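PDB 2PG0: acyl-CoA dehydrogenase from Geobacillus kaustophilus, which binds FAD and probably catalyses the alpha-beta dehydrogenation of acyl thioesters, introducing a double bond into the acyl chain. Local coordinates for residues 84-92 against 208-216. Residues are numbered along the deposited sequence; the frame is centred on the assembly and turned at random.
Sequences VGSSLVGIG and VGLHAQDTA
S87, on the 3-10 turn leading into helix 89-105, meets the type I beta turn L210–Q213, joining the helical N-terminal and beta middle domains of the acyl-CoA dehydrogenase fold beside the flavin. The direct polar link is A212 N donating to S87 OG at 2.9 Å, with a bent N-H...O angle of 140°. It depends on OG standing anti to the carbonyl carbon of S87 (chi1 -73°), which aims the hydroxyl into the turn. Replacing S87 by alanine removes OG, which would probably leave A212 N without this acceptor and the turn less firmly tied to the 3-10 segment.

Carbon contacts flank that bond. S87 CB and A212 CB are pressed to 3.4 Å, tighter than usual. L210 puts CD1 against S86 CB at 3.6 Å; the nearest atoms of its side chain and FAD are about 4 Å apart, and Y349 of a second subunit also packs on it. The side chains of V89 and Q213 cross at about a right angle, V89 CG2 lying 3.9 Å from Q213 CG.

Q213, its chain bent at chi2 (-51°), lays NE2 against G90 CA at 3.7 Å, a packing contact, while NE2 is hydrogen-bonded to N163 OD1. One water bridges the segments, accepting from Q213 NE2 at 2.9 Å and donating to S87 O at 2.7 Å.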
ATOM      1  N   VAL A  84       2.464 -29.298  -5.130  1.00 11.35           N
ATOM      2  CA  VAL A  84       3.105 -29.685  -6.387  1.00 11.48           C
ATOM      3  C   VAL A  84       3.052 -28.498  -7.362  1.00 11.39           C
ATOM      4  O   VAL A  84       4.090 -27.971  -7.762  1.00 11.78           O
ATOM      5  CB  VAL A  84       2.472 -30.951  -7.021  1.00 11.61           C
ATOM      6  CG1 VAL A  84       3.235 -31.365  -8.293  1.00 11.38           C
ATOM      7  CG2 VAL A  84       2.430 -32.115  -6.004  1.00 10.95           C
ATOM      8  N   GLY A  85       1.844 -28.078  -7.725  1.00 11.81           N
ATOM      9  CA  GLY A  85       1.689 -26.893  -8.588  1.00 11.60           C
ATOM     10  C   GLY A  85       0.257 -26.584  -8.970  1.00 11.30           C
ATOM     11  O   GLY A  85      -0.613 -27.457  -8.936  1.00 11.43           O
ATOM     12  N   SER A  86       0.030 -25.332  -9.366  1.00 11.57           N
ATOM     13  CA  SER A  86      -1.307 -24.836  -9.685  1.00 11.87           C
ATOM     14  C   SER A  86      -1.934 -25.490 -10.913  1.00 11.85           C
ATOM     15  O   SER A  86      -3.146 -25.426 -11.089  1.00 12.41           O
ATOM     16  CB  SER A  86      -1.258 -23.311  -9.884  1.00 11.75           C
ATOM     17  OG  SER A  86      -0.749 -22.673  -8.732  1.00 13.25           O
ATOM     18  N   SER A  87      -1.128 -26.114 -11.770  1.00 12.36           N
ATOM     19  CA  SER A  87      -1.683 -26.808 -12.938  1.00 12.58           C
ATOM     20  C   SER A  87      -2.534 -28.011 -12.552  1.00 12.44           C
ATOM     21  O   SER A  87      -3.267 -28.548 -13.378  1.00 13.44           O
ATOM     22  CB  SER A  87      -0.589 -27.201 -13.934  1.00 12.64           C
ATOM     23  OG  SER A  87      -0.106 -26.063 -14.634  1.00 13.16           O
ATOM     24  N   LEU A  88      -2.447 -28.415 -11.289  1.00 12.52           N
ATOM     25  CA  LEU A  88      -3.246 -29.526 -10.778  1.00 12.59           C
ATOM     26  C   LEU A  88      -4.652 -29.134 -10.295  1.00 12.97           C
ATOM     27  O   LEU A  88      -5.397 -29.982  -9.778  1.00 13.07           O
ATOM     28  CB  LEU A  88      -2.465 -30.259  -9.687  1.00 12.01           C
ATOM     29  CG  LEU A  88      -1.390 -31.173 -10.291  1.00 12.18           C
ATOM     30  CD1 LEU A  88      -0.306 -31.454  -9.268  1.00 12.14           C
ATOM     31  CD2 LEU A  88      -1.981 -32.477 -10.845  1.00 11.67           C
ATOM     32  N   VAL A  89      -5.019 -27.863 -10.492  1.00 12.91           N
ATOM     33  CA  VAL A  89      -6.335 -27.354 -10.059  1.00 13.59           C
ATOM     34  C   VAL A  89      -7.522 -28.076 -10.681  1.00 13.27           C
ATOM     35  O   VAL A  89      -8.625 -28.034 -10.135  1.00 13.64           O
ATOM     36  CB  VAL A  89      -6.509 -25.834 -10.320  1.00 13.80           C
ATOM     37  CG1 VAL A  89      -5.605 -25.028  -9.386  1.00 15.47           C
ATOM     38  CG2 VAL A  89      -6.304 -25.485 -11.805  1.00 13.70           C
ATOM     39  N   GLY A  90      -7.294 -28.717 -11.827  1.00 13.14           N
ATOM     40  CA  GLY A  90      -8.338 -29.480 -12.519  1.00 13.23           C
ATOM     41  C   GLY A  90      -8.871 -30.640 -11.702  1.00 13.52           C
ATOM     42  O   GLY A  90     -10.028 -31.038 -11.864  1.00 13.04           O
ATOM     43  N   ILE A  91      -8.034 -31.174 -10.811  1.00 13.97           N
ATOM     44  CA  ILE A  91      -8.471 -32.253  -9.916  1.00 14.35           C
ATOM     45  C   ILE A  91      -9.455 -31.747  -8.864  1.00 14.14           C
ATOM     46  O   ILE A  91     -10.532 -32.327  -8.696  1.00 13.40           O
ATOM     47  CB  ILE A  91      -7.285 -32.996  -9.274  1.00 15.17           C
ATOM     48  CG1 ILE A  91      -6.531 -33.765 -10.357  1.00 16.62           C
ATOM     49  CG2 ILE A  91      -7.781 -33.949  -8.169  1.00 15.49           C
ATOM     50  CD1 ILE A  91      -5.123 -34.117 -10.006  1.00 20.79           C
ATOM     51  N   GLY A  92      -9.085 -30.667  -8.167  1.00 13.65           N
ATOM     52  CA  GLY A  92      -9.981 -30.011  -7.212  1.00 13.72           C
ATOM     53  C   GLY A  92     -11.273 -29.557  -7.869  1.00 13.93           C
ATOM     54  O   GLY A  92     -12.340 -29.622  -7.264  1.00 13.83           O
ATOM     55  N   VAL A 208      -0.204 -17.225 -19.514  1.00 12.03           N
ATOM     56  CA  VAL A 208       0.964 -16.745 -18.753  1.00 11.78           C
ATOM     57  C   VAL A 208       1.530 -17.853 -17.859  1.00 11.52           C
ATOM     58  O   VAL A 208       2.742 -17.992 -17.732  1.00 11.96           O
ATOM     59  CB  VAL A 208       0.606 -15.503 -17.896  1.00 11.54           C
ATOM     60  CG1 VAL A 208       1.730 -15.154 -16.916  1.00 11.74           C
ATOM     61  CG2 VAL A 208       0.287 -14.310 -18.815  1.00 11.25           C
ATOM     62  N   GLY A 209       0.636 -18.635 -17.263  1.00 11.67           N
ATOM     63  CA  GLY A 209       1.014 -19.761 -16.405  1.00 11.22           C
ATOM     64  C   GLY A 209      -0.040 -20.852 -16.421  1.00 11.36           C
ATOM     65  O   GLY A 209      -0.826 -20.942 -17.368  1.00 10.92           O
ATOM     66  N   LEU A 210      -0.048 -21.681 -15.371  1.00 11.39           N
ATOM     67  CA  LEU A 210      -0.857 -22.907 -15.327  1.00 12.17           C
ATOM     68  C   LEU A 210      -0.632 -23.693 -16.621  1.00 11.78           C
ATOM     69  O   LEU A 210      -1.569 -24.198 -17.235  1.00 11.62           O
ATOM     70  CB  LEU A 210      -2.350 -22.581 -15.105  1.00 12.31           C
ATOM     71  CG  LEU A 210      -2.894 -22.487 -13.671  1.00 13.86           C
ATOM     72  CD1 LEU A 210      -2.160 -21.438 -12.855  1.00 14.85           C
ATOM     73  CD2 LEU A 210      -4.401 -22.198 -13.654  1.00 14.00           C
ATOM     74  N   HIS A 211       0.634 -23.794 -17.015  1.00 11.94           N
ATOM     75  CA  HIS A 211       1.011 -24.328 -18.322  1.00 12.89           C
ATOM     76  C   HIS A 211       0.598 -25.789 -18.550  1.00 13.11           C
ATOM     77  O   HIS A 211       0.368 -26.194 -19.691  1.00 13.55           O
ATOM     78  CB  HIS A 211       2.511 -24.147 -18.576  1.00 12.99           C
ATOM     79  CG  HIS A 211       2.895 -22.760 -18.997  1.00 13.59           C
ATOM     80  ND1 HIS A 211       4.207 -22.341 -19.058  1.00 15.13           N
ATOM     81  CD2 HIS A 211       2.143 -21.697 -19.373  1.00 14.03           C
ATOM     82  CE1 HIS A 211       4.247 -21.080 -19.456  1.00 14.29           C
ATOM     83  NE2 HIS A 211       3.007 -20.666 -19.652  1.00 13.79           N
ATOM     84  N   ALA A 212       0.491 -26.566 -17.474  1.00 13.36           N
ATOM     85  CA  ALA A 212       0.060 -27.965 -17.590  1.00 13.36           C
ATOM     86  C   ALA A 212      -1.456 -28.171 -17.479  1.00 13.59           C
ATOM     87  O   ALA A 212      -1.937 -29.296 -17.588  1.00 13.46           O
ATOM     88  CB  ALA A 212       0.815 -28.857 -16.581  1.00 13.05           C
ATOM     89  N   GLN A 213      -2.205 -27.090 -17.258  1.00 14.22           N
ATOM     90  CA  GLN A 213      -3.668 -27.153 -17.241  1.00 14.45           C
ATOM     91  C   GLN A 213      -4.198 -26.981 -18.662  1.00 14.69           C
ATOM     92  O   GLN A 213      -3.839 -26.018 -19.350  1.00 14.67           O
ATOM     93  CB  GLN A 213      -4.255 -26.074 -16.326  1.00 14.57           C
ATOM     94  CG  GLN A 213      -5.357 -26.575 -15.385  1.00 14.86           C
ATOM     95  CD  GLN A 213      -6.455 -27.344 -16.104  1.00 15.12           C
ATOM     96  OE1 GLN A 213      -7.123 -26.817 -16.996  1.00 14.50           O
ATOM     97  NE2 GLN A 213      -6.647 -28.596 -15.712  1.00 15.60           N
ATOM     98  N   ASP A 214      -5.040 -27.917 -19.103  1.00 14.68           N
ATOM     99  CA  ASP A 214      -5.573 -27.910 -20.471  1.00 15.28           C
ATOM    100  C   ASP A 214      -6.805 -27.007 -20.602  1.00 15.54           C
ATOM    101  O   ASP A 214      -7.933 -27.482 -20.755  1.00 16.63           O
ATOM    102  CB  ASP A 214      -5.898 -29.334 -20.958  1.00 15.06           C
ATOM    103  CG  ASP A 214      -6.793 -30.104 -19.991  1.00 15.30           C
ATOM    104  OD1 ASP A 214      -6.445 -30.222 -18.797  1.00 16.33           O
ATOM    105  OD2 ASP A 214      -7.859 -30.588 -20.427  1.00 14.65           O
ATOM    106  N   THR A 215      -6.572 -25.704 -20.552  1.00 15.25           N
ATOM    107  CA  THR A 215      -7.644 -24.723 -20.685  1.00 15.17           C
ATOM    108  C   THR A 215      -7.983 -24.555 -22.154  1.00 15.27           C
ATOM    109  O   THR A 215      -7.083 -24.429 -22.987  1.00 15.98           O
ATOM    110  CB  THR A 215      -7.227 -23.352 -20.120  1.00 15.00           C
ATOM    111  OG1 THR A 215      -6.455 -23.534 -18.929  1.00 14.70           O
ATOM    112  CG2 THR A 215      -8.467 -22.515 -19.807  1.00 14.98           C
ATOM    113  N   ALA A 216      -9.274 -24.561 -22.473  1.00 15.83           N
ATOM    114  CA  ALA A 216      -9.711 -24.470 -23.863  1.00 16.13           C
ATOM    115  C   ALA A 216     -11.089 -23.842 -24.016  1.00 16.18           C
ATOM    116  O   ALA A 216     -11.872 -23.774 -23.061  1.00 15.95           O
ATOM    117  CB  ALA A 216      -9.684 -25.857 -24.529  1.00 16.09           C
TER
HETATM  118  O   HOH W   1      -5.334 -30.217 -13.629  1.00 14.64           O